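Local atomic coordinates of cytochrome C2, ISO-2 (PDB entry 1JDL), a protein that carries electrons through a covalently bound heme c, serving as electron donor to oxidized bacteriochlorophyll in the photophosphorylation pathway, mainly of purple non-sulfur photosynthetic bacteria. Residues His62-Pro65 / Glu66-Ile69; Ala25-Val29 / Gly30-Thr34; Leu102-Glu105 / Gln106-Lys109; Leu79-Phe82 / Leu83-Gly87. One frame throughout, in Å; residues are numbered along the deposited sequence.

First along the chain, contact 2 (25-34) is a reversal in the long loop between helices 5-11 and 51-58 that borders the heme. Contact 1 (62-69) caps the start of helix 65-71 and reaches a heme propionate; its centre lies about 17 Å from that of contact 2, on the other side of the chain's centre. Contact 4 (79-87) forms the C-terminal end of the following helix, 75-85. Contact 3 (102-109) opens helix 105-115 and brings Leu102 to the heme. All four are local and follow in series, so none nests within or crosses another. Contacts 1 and 3 touch through Ile69 and Arg108, joining helix 65-71 to helix 105-115.

Contact 1. Residues His62-Pro65 / Glu66-Ile69; sequences HWTP and ENII. With HEM (protoporphyrin IX containing Fe), chain B.
Thr64 and Asn67 meet at the start of helix 65-71, where polar bonds hold the incoming loop to the first turn. Thr64 OG1 accepts from Asn67 N at 3.2 Å, the N-cap bond. A chi1 of 58° makes it possible by setting the hydroxyl between the backbone N and the carbonyl carbon of Thr64. Asn67 repays the loop with its own side chain: ND2 donates to His62 O at 2.9 Å, in the plane of the amide and nearly straight (169°), which fixes the rotation of that amide. A water accepts from His62 N and, weakly, from the same ND2. Regular helical bonding follows, Ile68 N to Thr64 O and Ile69 N to Pro65 O.

In the packing contacts, Trp63 CE3 lies 3.8 Å from Ile68 CG1, the two side chains crossing at about a right angle. Asn67 O comes to the edge of the indole. The Glu66 carboxylate lies beside the proline ring, OE1 of Glu66 being 3.2 Å from CG of Pro65. Beyond the segments, Val112 of helix 105-115 packs on Pro65, Ile68 and Ile69, while Phe78 touches Trp63 and Asn67.

Toward the heme, Trp63 NE1 donates to propionate oxygen O1A of HEM at 2.9 Å, and the heme methyl CMA sits over one ring face, 4.2 Å above the plane. Trp63 is also the centre of an inverse gamma turn. A helix N-cap is thus coupled to a tryptophan–propionate bond, an arrangement that belongs to the heme pocket of the cytochrome c fold.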
loop_
_atom_site.group_PDB
_atom_site.type_symbol
_atom_site.label_atom_id
_atom_site.label_comp_id
_atom_site.label_asym_id
_atom_site.label_seq_id
_atom_site.Cartn_x
_atom_site.Cartn_y
_atom_site.Cartn_z
ATOM N N HIS A 62 6.982 -6.055 3.085
ATOM C CA HIS A 62 7.547 -5.206 2.040
ATOM C C HIS A 62 6.498 -5.211 0.941
ATOM O O HIS A 62 5.834 -6.230 0.719
ATOM C CB HIS A 62 8.875 -5.787 1.551
ATOM C CG HIS A 62 9.962 -5.706 2.576
ATOM N ND1 HIS A 62 10.946 -4.742 2.545
ATOM C CD2 HIS A 62 10.169 -6.419 3.707
ATOM C CE1 HIS A 62 11.711 -4.863 3.618
ATOM N NE2 HIS A 62 11.259 -5.872 4.339
ATOM N N TRP A 63 6.331 -4.079 0.264
ATOM C CA TRP A 63 5.315 -3.993 -0.773
ATOM C C TRP A 63 5.680 -4.550 -2.139
ATOM O O TRP A 63 5.864 -3.805 -3.109
ATOM C CB TRP A 63 4.824 -2.551 -0.909
ATOM C CG TRP A 63 4.059 -2.098 0.300
ATOM C CD1 TRP A 63 4.375 -1.066 1.131
ATOM C CD2 TRP A 63 2.869 -2.695 0.832
ATOM N NE1 TRP A 63 3.458 -0.981 2.153
ATOM C CE2 TRP A 63 2.521 -1.968 1.993
ATOM C CE3 TRP A 63 2.063 -3.776 0.440
ATOM C CZ2 TRP A 63 1.399 -2.287 2.773
ATOM C CZ3 TRP A 63 0.943 -4.096 1.217
ATOM C CH2 TRP A 63 0.625 -3.349 2.371
ATOM N N THR A 64 5.788 -5.870 -2.206
ATOM C CA THR A 64 6.066 -6.538 -3.466
ATOM C C THR A 64 4.777 -6.382 -4.275
ATOM O O THR A 64 3.709 -6.140 -3.712
ATOM C CB THR A 64 6.332 -8.031 -3.260
ATOM O OG1 THR A 64 5.199 -8.633 -2.619
ATOM C CG2 THR A 64 7.567 -8.234 -2.399
ATOM N N PRO A 65 4.857 -6.505 -5.605
ATOM C CA PRO A 65 3.620 -6.358 -6.380
ATOM C C PRO A 65 2.506 -7.298 -5.915
ATOM O O PRO A 65 1.333 -6.905 -5.859
ATOM C CB PRO A 65 4.075 -6.631 -7.816
ATOM C CG PRO A 65 5.329 -7.459 -7.646
ATOM C CD PRO A 65 6.003 -6.788 -6.481
ATOM N N GLU A 66 2.875 -8.529 -5.569
ATOM C CA GLU A 66 1.909 -9.528 -5.108
ATOM C C GLU A 66 1.219 -9.094 -3.821
ATOM O O GLU A 66 0.008 -9.271 -3.664
ATOM C CB GLU A 66 2.596 -10.877 -4.867
ATOM C CG GLU A 66 3.105 -11.576 -6.121
ATOM C CD GLU A 66 4.152 -10.768 -6.866
ATOM O OE1 GLU A 66 5.160 -10.367 -6.241
ATOM O OE2 GLU A 66 3.968 -10.541 -8.083
ATOM N N ASN A 67 1.994 -8.543 -2.894
ATOM C CA ASN A 67 1.438 -8.087 -1.629
ATOM C C ASN A 67 0.482 -6.913 -1.806
ATOM O O ASN A 67 -0.543 -6.844 -1.130
ATOM C CB ASN A 67 2.554 -7.712 -0.652
ATOM C CG ASN A 67 3.180 -8.927 0.006
ATOM O OD1 ASN A 67 2.577 -9.999 0.049
ATOM N ND2 ASN A 67 4.385 -8.763 0.536
ATOM N N ILE A 68 0.799 -5.997 -2.716
ATOM C CA ILE A 68 -0.082 -4.852 -2.936
ATOM C C ILE A 68 -1.402 -5.350 -3.519
ATOM O O ILE A 68 -2.482 -4.899 -3.127
ATOM C CB ILE A 68 0.557 -3.821 -3.891
ATOM C CG1 ILE A 68 1.886 -3.330 -3.310
ATOM C CG2 ILE A 68 -0.395 -2.645 -4.096
ATOM C CD1 ILE A 68 2.609 -2.323 -4.189
ATOM N N ILE A 69 -1.316 -6.291 -4.454
ATOM C CA ILE A 69 -2.509 -6.855 -5.073
ATOM C C ILE A 69 -3.419 -7.522 -4.043
ATOM O O ILE A 69 -4.638 -7.370 -4.095
ATOM C CB ILE A 69 -2.130 -7.900 -6.156
ATOM C CG1 ILE A 69 -1.471 -7.199 -7.346
ATOM C CG2 ILE A 69 -3.367 -8.673 -6.605
ATOM C CD1 ILE A 69 -2.398 -6.277 -8.105
HETATM C CHA HEM B . -1.429 3.574 2.766
HETATM C CHB HEM B . -1.988 2.173 -1.815
HETATM C CHC HEM B . -6.029 4.805 -2.104
HETATM C CHD HEM B . -5.153 6.602 2.251
HETATM C C1A HEM B . -1.259 2.910 1.550
HETATM C C2A HEM B . -0.247 1.911 1.300
HETATM C C3A HEM B . -0.420 1.521 0.009
HETATM C C4A HEM B . -1.521 2.288 -0.524
HETATM C CMA HEM B . 0.350 0.440 -0.735
HETATM C CAA HEM B . 0.881 1.525 2.267
HETATM C CBA HEM B . 2.048 2.475 2.001
HETATM C CGA HEM B . 3.223 2.316 2.970
HETATM O O1A HEM B . 3.215 1.391 3.806
HETATM O O2A HEM B . 4.169 3.125 2.884
HETATM C C1B HEM B . -3.130 2.799 -2.293
HETATM C C2B HEM B . -3.662 2.631 -3.622
HETATM C C3B HEM B . -4.907 3.193 -3.594
HETATM C C4B HEM B . -5.010 3.908 -2.380
HETATM C CMB HEM B . -2.926 1.977 -4.784
HETATM C CAB HEM B . -6.049 2.933 -4.381
HETATM C CBB HEM B . -6.221 1.904 -5.485
HETATM C C1C HEM B . -6.171 5.486 -0.929
HETATM C C2C HEM B . -7.238 6.419 -0.635
HETATM C C3C HEM B . -7.065 6.779 0.647
HETATM C C4C HEM B . -5.768 6.276 1.053
HETATM C CMC HEM B . -8.318 6.902 -1.606
HETATM C CAC HEM B . -7.983 7.356 1.553
HETATM C CBC HEM B . -9.374 7.931 1.311
HETATM C C1D HEM B . -4.020 5.997 2.747
HETATM C C2D HEM B . -3.496 6.234 4.071
HETATM C C3D HEM B . -2.490 5.328 4.261
HETATM C C4D HEM B . -2.400 4.556 3.018
HETATM C CMD HEM B . -4.009 7.246 5.100
HETATM C CAD HEM B . -1.707 5.098 5.558
HETATM C CBD HEM B . -2.449 4.001 6.331
HETATM C CGD HEM B . -1.888 3.741 7.714
HETATM O O1D HEM B . -2.465 2.889 8.424
HETATM O O2D HEM B . -0.879 4.372 8.099
HETATM N NA HEM B . -2.051 3.124 0.435
HETATM N NB HEM B . -3.953 3.597 -1.527
HETATM N NC HEM B . -5.279 5.385 0.124
HETATM N ND HEM B . -3.347 4.978 2.094
HETATM FE FE HEM B . -3.688 4.243 0.289
HETATM O O HOH W 1 6.953 -9.135 2.620
#

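Contact 2. Residues Ala25-Val29 / Gly30-Thr34; sequences AKNLV and GPALT. With HEM (protoporphyrin IX containing Fe), chain B.
Asn27 OD1 accepts from Ala32 N at 3.0 Å, the donor lying in the carbonyl plane and the N-H pointing well at the oxygen (162°). With CG turned beside its own backbone N (chi1 -59°), the amide reaches across the turn, and OD1 also comes within 3.5 Å of Pro31 CA. A second bond closes the turn through the backbone, from Leu28 N to Gly30 O at 2.9 Å. Apolar contact is slight: Ala25 CB faces Ala32 CB at 4.1 Å. The same Ala25 methyl also touches the hydroxyl oxygen of Thr34.

On the heme side, Gly30 CA lies 3.7 Å from C2D of HEM, where a side chain would collide with the porphyrin, and Pro31 CD is equally close to C3D. Leu33 CD1 approaches the methine carbon CHB at 4.0 Å.

A water donating to both Lys26 O and Gly30 O gives that glycine carbonyl a second donor. The other end of the Asn27 amide, ND2, donates to Pro45 O, while Thr34 OG1 is hydrogen-bonded to Gly22 O. Replacing Asn27 with an alanine would probably leave Ala32 N and Pro45 O without these partners and let the turn shift. Pro31 O is hydrogen-bonded to ND1 of the axial ligand His19, which probably helps to orient the imidazole on the iron. The two halves run back on each other in the long loop between helix 5-11 and helix 51-58, with Phe47 and Tyr49 of that loop packed on Pro31.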
loop_
_atom_site.group_PDB
_atom_site.type_symbol
_atom_site.label_atom_id
_atom_site.label_comp_id
_atom_site.label_asym_id
_atom_site.label_seq_id
_atom_site.Cartn_x
_atom_site.Cartn_y
_atom_site.Cartn_z
ATOM N N ALA A 25 7.186 13.841 -5.090
ATOM C CA ALA A 25 5.803 13.611 -4.683
ATOM C C ALA A 25 5.784 13.777 -3.171
ATOM O O ALA A 25 6.661 13.265 -2.478
ATOM C CB ALA A 25 5.363 12.205 -5.071
ATOM N N LYS A 26 4.792 14.492 -2.656
ATOM C CA LYS A 26 4.718 14.718 -1.219
ATOM C C LYS A 26 3.598 13.948 -0.540
ATOM O O LYS A 26 2.652 13.497 -1.188
ATOM C CB LYS A 26 4.558 16.211 -0.943
ATOM C CG LYS A 26 5.726 17.038 -1.454
ATOM C CD LYS A 26 5.451 18.524 -1.352
ATOM C CE LYS A 26 6.613 19.317 -1.931
ATOM N NZ LYS A 26 6.339 20.777 -1.938
ATOM N N ASN A 27 3.713 13.798 0.775
ATOM C CA ASN A 27 2.696 13.093 1.537
ATOM C C ASN A 27 1.453 13.974 1.604
ATOM O O ASN A 27 1.546 15.202 1.636
ATOM C CB ASN A 27 3.166 12.808 2.972
ATOM C CG ASN A 27 4.431 11.962 3.034
ATOM O OD1 ASN A 27 4.610 11.020 2.262
ATOM N ND2 ASN A 27 5.307 12.287 3.980
ATOM N N LEU A 28 0.291 13.340 1.602
ATOM C CA LEU A 28 -0.980 14.041 1.716
ATOM C C LEU A 28 -1.668 13.282 2.841
ATOM O O LEU A 28 -1.050 13.024 3.874
ATOM C CB LEU A 28 -1.788 13.929 0.419
ATOM C CG LEU A 28 -1.243 14.673 -0.803
ATOM C CD1 LEU A 28 -2.178 14.456 -1.984
ATOM C CD2 LEU A 28 -1.121 16.158 -0.494
ATOM N N VAL A 29 -2.929 12.914 2.658
ATOM C CA VAL A 29 -3.612 12.146 3.688
ATOM C C VAL A 29 -2.896 10.800 3.784
ATOM O O VAL A 29 -2.806 10.202 4.857
ATOM C CB VAL A 29 -5.098 11.931 3.329
ATOM C CG1 VAL A 29 -5.719 10.903 4.259
ATOM C CG2 VAL A 29 -5.847 13.258 3.437
ATOM N N GLY A 30 -2.387 10.341 2.644
ATOM C CA GLY A 30 -1.652 9.089 2.583
ATOM C C GLY A 30 -0.211 9.345 2.165
ATOM O O GLY A 30 0.096 10.412 1.638
ATOM N N PRO A 31 0.701 8.385 2.376
ATOM C CA PRO A 31 2.105 8.574 1.999
ATOM C C PRO A 31 2.370 8.571 0.500
ATOM O O PRO A 31 1.623 7.971 -0.280
ATOM C CB PRO A 31 2.811 7.422 2.713
ATOM C CG PRO A 31 1.768 6.342 2.713
ATOM C CD PRO A 31 0.505 7.097 3.066
ATOM N N ALA A 32 3.442 9.246 0.094
ATOM C CA ALA A 32 3.810 9.289 -1.316
ATOM C C ALA A 32 4.060 7.848 -1.743
ATOM O O ALA A 32 4.570 7.046 -0.960
ATOM C CB ALA A 32 5.077 10.130 -1.509
ATOM N N LEU A 33 3.702 7.510 -2.977
ATOM C CA LEU A 33 3.886 6.142 -3.435
ATOM C C LEU A 33 5.020 5.950 -4.428
ATOM O O LEU A 33 5.174 4.875 -5.011
ATOM C CB LEU A 33 2.570 5.599 -4.002
ATOM C CG LEU A 33 1.462 5.471 -2.947
ATOM C CD1 LEU A 33 0.177 4.996 -3.615
ATOM C CD2 LEU A 33 1.892 4.491 -1.862
ATOM N N THR A 34 5.823 6.990 -4.625
ATOM C CA THR A 34 6.963 6.859 -5.519
ATOM C C THR A 34 7.952 5.928 -4.815
ATOM O O THR A 34 8.275 6.129 -3.642
ATOM C CB THR A 34 7.635 8.217 -5.767
ATOM O OG1 THR A 34 6.675 9.128 -6.311
ATOM C CG2 THR A 34 8.785 8.069 -6.754
HETATM C CHA HEM B . -1.429 3.574 2.766
HETATM C CHB HEM B . -1.988 2.173 -1.815
HETATM C CHC HEM B . -6.029 4.805 -2.104
HETATM C CHD HEM B . -5.153 6.602 2.251
HETATM C C1A HEM B . -1.259 2.910 1.550
HETATM C C2A HEM B . -0.247 1.911 1.300
HETATM C C3A HEM B . -0.420 1.521 0.009
HETATM C C4A HEM B . -1.521 2.288 -0.524
HETATM C CMA HEM B . 0.350 0.440 -0.735
HETATM C CAA HEM B . 0.881 1.525 2.267
HETATM C CBA HEM B . 2.048 2.475 2.001
HETATM C CGA HEM B . 3.223 2.316 2.970
HETATM O O1A HEM B . 3.215 1.391 3.806
HETATM O O2A HEM B . 4.169 3.125 2.884
HETATM C C1B HEM B . -3.130 2.799 -2.293
HETATM C C2B HEM B . -3.662 2.631 -3.622
HETATM C C3B HEM B . -4.907 3.193 -3.594
HETATM C C4B HEM B . -5.010 3.908 -2.380
HETATM C CMB HEM B . -2.926 1.977 -4.784
HETATM C CAB HEM B . -6.049 2.933 -4.381
HETATM C CBB HEM B . -6.221 1.904 -5.485
HETATM C C1C HEM B . -6.171 5.486 -0.929
HETATM C C2C HEM B . -7.238 6.419 -0.635
HETATM C C3C HEM B . -7.065 6.779 0.647
HETATM C C4C HEM B . -5.768 6.276 1.053
HETATM C CMC HEM B . -8.318 6.902 -1.606
HETATM C CAC HEM B . -7.983 7.356 1.553
HETATM C CBC HEM B . -9.374 7.931 1.311
HETATM C C1D HEM B . -4.020 5.997 2.747
HETATM C C2D HEM B . -3.496 6.234 4.071
HETATM C C3D HEM B . -2.490 5.328 4.261
HETATM C C4D HEM B . -2.400 4.556 3.018
HETATM C CMD HEM B . -4.009 7.246 5.100
HETATM C CAD HEM B . -1.707 5.098 5.558
HETATM C CBD HEM B . -2.449 4.001 6.331
HETATM C CGD HEM B . -1.888 3.741 7.714
HETATM O O1D HEM B . -2.465 2.889 8.424
HETATM O O2D HEM B . -0.879 4.372 8.099
HETATM N NA HEM B . -2.051 3.124 0.435
HETATM N NB HEM B . -3.953 3.597 -1.527
HETATM N NC HEM B . -5.279 5.385 0.124
HETATM N ND HEM B . -3.347 4.978 2.094
HETATM FE FE HEM B . -3.688 4.243 0.289
HETATM O O HOH W 2 0.975 11.309 -1.162
#

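Contact 3. Residues Leu102-Glu105 / Gln106-Lys109; sequences LPDE and QERK
Leu102 lays its CD2 methyl against CB of Glu107 at 3.5 Å and CG of Arg108 at 3.6 Å, crossing both side chains. The packing lies at the N-cap of helix 105-115, where Asp104 OD1 accepts from Glu107 N through the anti lone pair, at 2.9 Å and close to straight (164°). Helical bonding begins with Arg108 N to Asp104 O and Lys109 N to Glu105 O.

Arg108 folds back over the residues ahead of the helix. Bent at chi3 (-76°), its chain passes Leu102 O and brings the guanidinium to the carbonyls: NH2 and NE each bond weakly to Pro103 O, and NE weakly to Asp104 O. Its stronger partner is Ile69 O, bound by NH1, which joins this cap to helix 65-71. A leucine in its place would probably leave Ile69 O without its donor, strip Pro103 O of its two weak bonds and take away this polar tie between the helices.

Glu105 and Lys109 lie alongside each other, with CG of Glu105 3.8 Å from CE of Lys109, although their charged ends stay beyond salt-bridge range. The carboxylate of Glu107 is drawn to Lys14, with which OE2 forms a salt bridge; that link probably offsets the nearby negative charge of Asp104. Leu102 also touches the heme and packs on Leu72 and Val11. A water accepts from Asp104 N and donates to Glu107 OE1 at 2.7 Å.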
loop_
_atom_site.group_PDB
_atom_site.type_symbol
_atom_site.label_atom_id
_atom_site.label_comp_id
_atom_site.label_asym_id
_atom_site.label_seq_id
_atom_site.Cartn_x
_atom_site.Cartn_y
_atom_site.Cartn_z
ATOM N N LEU A 102 -10.260 -1.547 -3.130
ATOM C CA LEU A 102 -10.290 -1.692 -4.578
ATOM C C LEU A 102 -10.449 -3.196 -4.791
ATOM O O LEU A 102 -9.468 -3.924 -4.909
ATOM C CB LEU A 102 -8.971 -1.206 -5.196
ATOM C CG LEU A 102 -8.909 -1.038 -6.719
ATOM C CD1 LEU A 102 -7.471 -0.755 -7.135
ATOM C CD2 LEU A 102 -9.404 -2.292 -7.420
ATOM N N PRO A 103 -11.697 -3.683 -4.833
ATOM C CA PRO A 103 -11.977 -5.109 -5.021
ATOM C C PRO A 103 -11.662 -5.744 -6.378
ATOM O O PRO A 103 -11.175 -6.875 -6.432
ATOM C CB PRO A 103 -13.460 -5.210 -4.672
ATOM C CG PRO A 103 -13.991 -3.893 -5.140
ATOM C CD PRO A 103 -12.947 -2.932 -4.618
ATOM N N ASP A 104 -11.932 -5.029 -7.465
ATOM C CA ASP A 104 -11.711 -5.578 -8.803
ATOM C C ASP A 104 -10.277 -6.025 -9.076
ATOM O O ASP A 104 -9.338 -5.238 -8.988
ATOM C CB ASP A 104 -12.162 -4.570 -9.864
ATOM C CG ASP A 104 -12.165 -5.160 -11.262
ATOM O OD1 ASP A 104 -11.097 -5.192 -11.907
ATOM O OD2 ASP A 104 -13.240 -5.606 -11.713
ATOM N N GLU A 105 -10.126 -7.302 -9.419
ATOM C CA GLU A 105 -8.817 -7.888 -9.696
ATOM C C GLU A 105 -8.055 -7.212 -10.831
ATOM O O GLU A 105 -6.852 -6.964 -10.714
ATOM C CB GLU A 105 -8.967 -9.382 -10.002
ATOM C CG GLU A 105 -7.640 -10.102 -10.181
ATOM C CD GLU A 105 -7.805 -11.598 -10.351
ATOM O OE1 GLU A 105 -8.411 -12.024 -11.357
ATOM O OE2 GLU A 105 -7.326 -12.347 -9.475
ATOM N N GLN A 106 -8.745 -6.917 -11.928
ATOM C CA GLN A 106 -8.100 -6.277 -13.067
ATOM C C GLN A 106 -7.589 -4.888 -12.694
ATOM O O GLN A 106 -6.452 -4.539 -13.002
ATOM C CB GLN A 106 -9.067 -6.171 -14.248
ATOM C CG GLN A 106 -8.420 -5.656 -15.527
ATOM C CD GLN A 106 -7.248 -6.513 -15.971
ATOM O OE1 GLN A 106 -7.375 -7.729 -16.126
ATOM N NE2 GLN A 106 -6.098 -5.882 -16.182
ATOM N N GLU A 107 -8.430 -4.097 -12.036
ATOM C CA GLU A 107 -8.022 -2.758 -11.632
ATOM C C GLU A 107 -6.798 -2.825 -10.732
ATOM O O GLU A 107 -5.894 -1.994 -10.840
ATOM C CB GLU A 107 -9.152 -2.042 -10.900
ATOM C CG GLU A 107 -10.283 -1.601 -11.805
ATOM C CD GLU A 107 -11.246 -0.673 -11.096
ATOM O OE1 GLU A 107 -11.958 -1.136 -10.183
ATOM O OE2 GLU A 107 -11.281 0.524 -11.447
ATOM N N ARG A 108 -6.774 -3.812 -9.843
ATOM C CA ARG A 108 -5.641 -3.977 -8.942
ATOM C C ARG A 108 -4.382 -4.290 -9.738
ATOM O O ARG A 108 -3.332 -3.699 -9.499
ATOM C CB ARG A 108 -5.911 -5.096 -7.933
ATOM C CG ARG A 108 -6.752 -4.663 -6.743
ATOM C CD ARG A 108 -6.969 -5.823 -5.791
ATOM N NE ARG A 108 -7.965 -6.765 -6.290
ATOM C CZ ARG A 108 -7.967 -8.067 -6.018
ATOM N NH1 ARG A 108 -7.017 -8.588 -5.255
ATOM N NH2 ARG A 108 -8.926 -8.848 -6.500
ATOM N N LYS A 109 -4.483 -5.220 -10.685
ATOM C CA LYS A 109 -3.327 -5.576 -11.503
ATOM C C LYS A 109 -2.809 -4.365 -12.272
ATOM O O LYS A 109 -1.600 -4.133 -12.346
ATOM C CB LYS A 109 -3.684 -6.676 -12.509
ATOM C CG LYS A 109 -4.012 -8.024 -11.904
ATOM C CD LYS A 109 -4.233 -9.046 -13.010
ATOM C CE LYS A 109 -4.554 -10.420 -12.454
ATOM N NZ LYS A 109 -4.725 -11.411 -13.553
HETATM O O HOH W 3 -12.752 -2.138 -7.850
#

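Contact 4. Residues Leu79-Phe82 / Leu83-Gly87; sequences LRKF and LADAG
Leu83, Ala84 and Asp85 donate their backbone N-H groups to the carbonyls of Leu79, Arg80 and Lys81 in regular i to i+4 fashion, a more bent Ala86 N to Phe82 O bond (136°) follows as helix 75-85 ends, and Gly87, with a positive phi of 95° and its N turned back to Ala84 O at 3.0 Å, completes a Schellman motif. A side chain at Gly87 would be pressed against the preceding carbonyl oxygen.

Lys81 and Asp85 form the salt bridge of this last turn. NZ donates to OD2 of Asp85 at 3.2 Å, approaching on the syn side of the carboxylate. The lysine chain is extended until a bend at chi4 (53°) swings the amine toward the acid, and CG of Lys81 passes 3.7 Å from OD2 on the way.

On the inner side, Leu83 CG comes within 3.5 Å of Leu79 O, and both leucines pack on Ile52 of helix 51-58. Phe82, with CG trans to N (chi1 -176°), sends its ring toward Leu61. The Arg80 side chain points away, its NH2 bonded to Gly94 O.

The chemistry is therefore divided between an apolar face turned to helix 51-58 and a polar, exposed one. Asp85 brings negative charge to the C-terminal end of the helix, where it would be expected to interact unfavourably with the negative end of the helix dipole; the Lys81 amine probably offsets that cost.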
loop_
_atom_site.group_PDB
_atom_site.type_symbol
_atom_site.label_atom_id
_atom_site.label_comp_id
_atom_site.label_asym_id
_atom_site.label_seq_id
_atom_site.Cartn_x
_atom_site.Cartn_y
_atom_site.Cartn_z
ATOM N N LEU A 79 -3.400 -6.742 6.541
ATOM C CA LEU A 79 -2.447 -6.401 7.587
ATOM C C LEU A 79 -2.607 -7.232 8.854
ATOM O O LEU A 79 -1.618 -7.652 9.455
ATOM C CB LEU A 79 -2.563 -4.918 7.926
ATOM C CG LEU A 79 -2.125 -3.955 6.822
ATOM C CD1 LEU A 79 -2.471 -2.526 7.220
ATOM C CD2 LEU A 79 -0.630 -4.100 6.585
ATOM N N ARG A 80 -3.847 -7.467 9.265
ATOM C CA ARG A 80 -4.098 -8.260 10.461
ATOM C C ARG A 80 -3.627 -9.696 10.279
ATOM O O ARG A 80 -3.022 -10.278 11.183
ATOM C CB ARG A 80 -5.588 -8.227 10.808
ATOM C CG ARG A 80 -6.016 -6.903 11.420
ATOM C CD ARG A 80 -7.523 -6.809 11.614
ATOM N NE ARG A 80 -7.891 -5.553 12.266
ATOM C CZ ARG A 80 -9.100 -5.003 12.216
ATOM N NH1 ARG A 80 -10.076 -5.593 11.537
ATOM N NH2 ARG A 80 -9.335 -3.858 12.846
ATOM N N LYS A 81 -3.890 -10.265 9.107
ATOM C CA LYS A 81 -3.472 -11.635 8.836
ATOM C C LYS A 81 -1.957 -11.736 8.753
ATOM O O LYS A 81 -1.369 -12.706 9.230
ATOM C CB LYS A 81 -4.091 -12.142 7.533
ATOM C CG LYS A 81 -3.588 -13.517 7.122
ATOM C CD LYS A 81 -4.205 -13.981 5.816
ATOM C CE LYS A 81 -3.548 -15.272 5.342
ATOM N NZ LYS A 81 -3.566 -16.317 6.407
ATOM N N PHE A 82 -1.321 -10.736 8.146
ATOM C CA PHE A 82 0.132 -10.753 8.021
ATOM C C PHE A 82 0.805 -10.776 9.389
ATOM O O PHE A 82 1.750 -11.532 9.612
ATOM C CB PHE A 82 0.638 -9.529 7.249
ATOM C CG PHE A 82 2.125 -9.551 7.005
ATOM C CD1 PHE A 82 2.647 -10.161 5.870
ATOM C CD2 PHE A 82 3.005 -9.018 7.941
ATOM C CE1 PHE A 82 4.027 -10.243 5.671
ATOM C CE2 PHE A 82 4.384 -9.094 7.755
ATOM C CZ PHE A 82 4.896 -9.711 6.615
ATOM N N LEU A 83 0.326 -9.931 10.297
ATOM C CA LEU A 83 0.891 -9.855 11.638
ATOM C C LEU A 83 0.650 -11.126 12.433
ATOM O O LEU A 83 1.528 -11.582 13.170
ATOM C CB LEU A 83 0.316 -8.656 12.389
ATOM C CG LEU A 83 0.862 -7.300 11.930
ATOM C CD1 LEU A 83 0.061 -6.179 12.562
ATOM C CD2 LEU A 83 2.327 -7.195 12.310
ATOM N N ALA A 84 -0.541 -11.695 12.293
ATOM C CA ALA A 84 -0.863 -12.926 13.003
ATOM C C ALA A 84 0.033 -14.057 12.507
ATOM O O ALA A 84 0.619 -14.790 13.304
ATOM C CB ALA A 84 -2.325 -13.285 12.792
ATOM N N ASP A 85 0.144 -14.195 11.190
ATOM C CA ASP A 85 0.977 -15.243 10.607
ATOM C C ASP A 85 2.433 -15.115 11.040
ATOM O O ASP A 85 3.147 -16.112 11.149
ATOM C CB ASP A 85 0.915 -15.199 9.078
ATOM C CG ASP A 85 -0.377 -15.761 8.523
ATOM O OD1 ASP A 85 -1.177 -16.315 9.303
ATOM O OD2 ASP A 85 -0.586 -15.655 7.295
ATOM N N ALA A 86 2.869 -13.881 11.281
ATOM C CA ALA A 86 4.251 -13.621 11.673
ATOM C C ALA A 86 4.538 -13.862 13.150
ATOM O O ALA A 86 5.698 -13.826 13.571
ATOM C CB ALA A 86 4.631 -12.189 11.307
ATOM N N GLY A 87 3.493 -14.101 13.936
ATOM C CA GLY A 87 3.685 -14.327 15.357
ATOM C C GLY A 87 3.499 -13.066 16.184
ATOM O O GLY A 87 3.948 -12.994 17.332
#